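PDB 4HZ2: glutathione S-transferase domain from Xanthobacter autotrophicus, which binds glutathione and probably acts as a transferase of the glutathione S-transferase family. Local coordinates for residues Ala182-Thr187 with Asp208-Leu213. Sequence-based numbering, arbitrary orientation. Where two conformers were deposited one is given.
Sequences ALFAYT and DRVAAL
In the all-helical C-terminal domain of this glutathione S-transferase, helix 178-187 packs against the last part of helix 201-211, and F184 meets V210 and A211 at this junction. The backbones approach to 7.6 Å between the CA atoms of F184 and V210, and the contact is carried by apolar side chains. F184 turns one face of its ring to V210, its chi1 of -179° carrying CG away from the backbone N and beside the carbonyl carbon. The CG1 methyl of V210 sits over that face, 3.8 Å from the ring centroid and 26° off the normal, a CH-pi contact. It is displaced toward the rim, and its closest approach is to CD1 of F184, at 3.4 Å. V210 CB follows along the same side of the ring, 3.6 Å from F184 CD1, so that the valine lies against the ring with its branch point as well as a methyl. The V210 branch anti to the backbone N (chi1 171°) is the one laid over the face. At its far end the ring meets A211 more loosely, F184 CZ lying 4.1 Å from A211 CB. W206, V207 and L218 also pack against F184, and H188 stacks on its ring, which makes the phenyl group a shared buried element between the two helices and the following loop. Cutting F184 back to an alanine is likely to open a gap beneath V210 CG1 and leave H188 without its stacking partner. Within helix 178-187, T187 OG1 and T187 N both donate to L183 O. The neighbouring Y186 contacts bound glutathione, whereas the F184 side chain lies about 14 Å from it; the contact is thus helix-to-helix packing in the hydrophobic core of the GST C-terminal helical domain.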
loop_
_atom_site.group_PDB
_atom_site.type_symbol
_atom_site.label_atom_id
_atom_site.label_comp_id
_atom_site.label_asym_id
_atom_site.label_seq_id
_atom_site.Cartn_x
_atom_site.Cartn_y
_atom_site.Cartn_z
ATOM N N ALA B 182 -6.281 -4.862 -9.496
ATOM C CA ALA B 182 -5.056 -4.724 -8.731
ATOM C C ALA B 182 -4.483 -6.085 -8.328
ATOM O O ALA B 182 -3.273 -6.278 -8.379
ATOM C CB ALA B 182 -5.230 -3.841 -7.496
ATOM N N LEU B 183 -5.351 -7.017 -7.919
ATOM C CA LEU B 183 -4.875 -8.342 -7.479
ATOM C C LEU B 183 -4.696 -9.309 -8.653
ATOM O O LEU B 183 -3.932 -10.287 -8.552
ATOM C CB LEU B 183 -5.770 -8.918 -6.372
ATOM C CG LEU B 183 -5.454 -8.238 -5.016
ATOM C CD1 LEU B 183 -6.656 -8.160 -4.090
ATOM C CD2 LEU B 183 -4.250 -8.860 -4.314
ATOM N N PHE B 184 -5.363 -9.028 -9.774
ATOM C CA PHE B 184 -5.207 -9.860 -10.961
ATOM C C PHE B 184 -3.818 -9.665 -11.578
ATOM O O PHE B 184 -3.218 -10.612 -12.107
ATOM C CB PHE B 184 -6.303 -9.549 -11.967
ATOM C CG PHE B 184 -6.249 -10.365 -13.230
ATOM C CD1 PHE B 184 -6.966 -11.555 -13.330
ATOM C CD2 PHE B 184 -5.502 -9.925 -14.349
ATOM C CE1 PHE B 184 -6.967 -12.277 -14.509
ATOM C CE2 PHE B 184 -5.504 -10.655 -15.525
ATOM C CZ PHE B 184 -6.226 -11.841 -15.597
ATOM N N ALA B 185 -3.304 -8.431 -11.487
ATOM C CA ALA B 185 -2.064 -8.034 -12.158
ATOM C C ALA B 185 -0.967 -9.089 -12.008
ATOM O O ALA B 185 -0.396 -9.533 -12.998
ATOM C CB ALA B 185 -1.599 -6.671 -11.623
ATOM N N TYR B 186 -0.642 -9.464 -10.771
ATOM C CA TYR B 186 0.353 -10.519 -10.559
ATOM C C TYR B 186 -0.238 -11.904 -10.353
ATOM O O TYR B 186 0.406 -12.901 -10.683
ATOM C CB TYR B 186 1.287 -10.161 -9.393
ATOM C CG TYR B 186 2.207 -9.021 -9.762
ATOM C CD1 TYR B 186 3.339 -9.235 -10.550
ATOM C CD2 TYR B 186 1.933 -7.734 -9.336
ATOM C CE1 TYR B 186 4.203 -8.197 -10.873
ATOM C CE2 TYR B 186 2.777 -6.689 -9.666
ATOM C CZ TYR B 186 3.900 -6.930 -10.440
ATOM O OH TYR B 186 4.739 -5.885 -10.771
ATOM N N THR B 187 -1.456 -11.981 -9.809
ATOM C CA THR B 187 -2.011 -13.309 -9.493
ATOM C C THR B 187 -2.191 -14.118 -10.764
ATOM O O THR B 187 -1.997 -15.355 -10.748
ATOM C CB THR B 187 -3.328 -13.236 -8.687
ATOM O OG1 THR B 187 -3.116 -12.441 -7.512
ATOM C CG2 THR B 187 -3.769 -14.633 -8.228
ATOM N N ASP B 208 -9.930 -16.784 -14.028
ATOM C CA ASP B 208 -10.574 -17.044 -15.322
ATOM C C ASP B 208 -11.721 -16.071 -15.608
ATOM O O ASP B 208 -11.918 -15.635 -16.754
ATOM C CB ASP B 208 -11.058 -18.491 -15.430
ATOM C CG ASP B 208 -9.903 -19.495 -15.436
ATOM O OD1 ASP B 208 -8.772 -19.121 -15.809
ATOM O OD2 ASP B 208 -10.124 -20.671 -15.060
ATOM N N ARG B 209 -12.493 -15.748 -14.572
ATOM C CA ARG B 209 -13.635 -14.828 -14.660
ATOM C C ARG B 209 -13.151 -13.443 -15.052
ATOM O O ARG B 209 -13.727 -12.781 -15.930
ATOM C CB ARG B 209 -14.315 -14.799 -13.269
ATOM C CG ARG B 209 -15.606 -14.053 -13.085
ATOM C CD ARG B 209 -16.055 -14.257 -11.636
ATOM N NE ARG B 209 -16.270 -15.675 -11.346
ATOM C CZ ARG B 209 -15.755 -16.352 -10.320
ATOM N NH1 ARG B 209 -14.999 -15.767 -9.392
ATOM N NH2 ARG B 209 -16.033 -17.647 -10.204
ATOM N N VAL B 210 -12.077 -12.994 -14.410
ATOM C CA VAL B 210 -11.548 -11.666 -14.730
ATOM C C VAL B 210 -10.980 -11.681 -16.149
ATOM O O VAL B 210 -11.240 -10.756 -16.940
ATOM C CB VAL B 210 -10.481 -11.187 -13.711
ATOM C CG1 VAL B 210 -9.814 -9.910 -14.212
ATOM C CG2 VAL B 210 -11.116 -10.971 -12.340
ATOM N N ALA B 211 -10.268 -12.738 -16.509
ATOM C CA ALA B 211 -9.645 -12.813 -17.844
ATOM C C ALA B 211 -10.688 -12.794 -18.964
ATOM O O ALA B 211 -10.394 -12.383 -20.092
ATOM C CB ALA B 211 -8.757 -14.054 -17.965
ATOM N N ALA B 212 -11.901 -13.259 -18.661
ATOM C CA ALA B 212 -12.959 -13.325 -19.666
ATOM C C ALA B 212 -13.700 -11.996 -19.842
ATOM O O ALA B 212 -14.501 -11.845 -20.782
ATOM C CB ALA B 212 -13.942 -14.435 -19.330
ATOM N N LEU B 213 -13.450 -11.027 -18.960
ATOM C CA LEU B 213 -14.126 -9.721 -19.085
ATOM C C LEU B 213 -13.715 -9.007 -20.373
ATOM O O LEU B 213 -12.549 -9.065 -20.762
ATOM C CB LEU B 213 -13.818 -8.827 -17.878
ATOM C CG LEU B 213 -14.438 -9.280 -16.549
ATOM C CD1 LEU B 213 -13.865 -8.434 -15.420
ATOM C CD2 LEU B 213 -15.950 -9.125 -16.605
#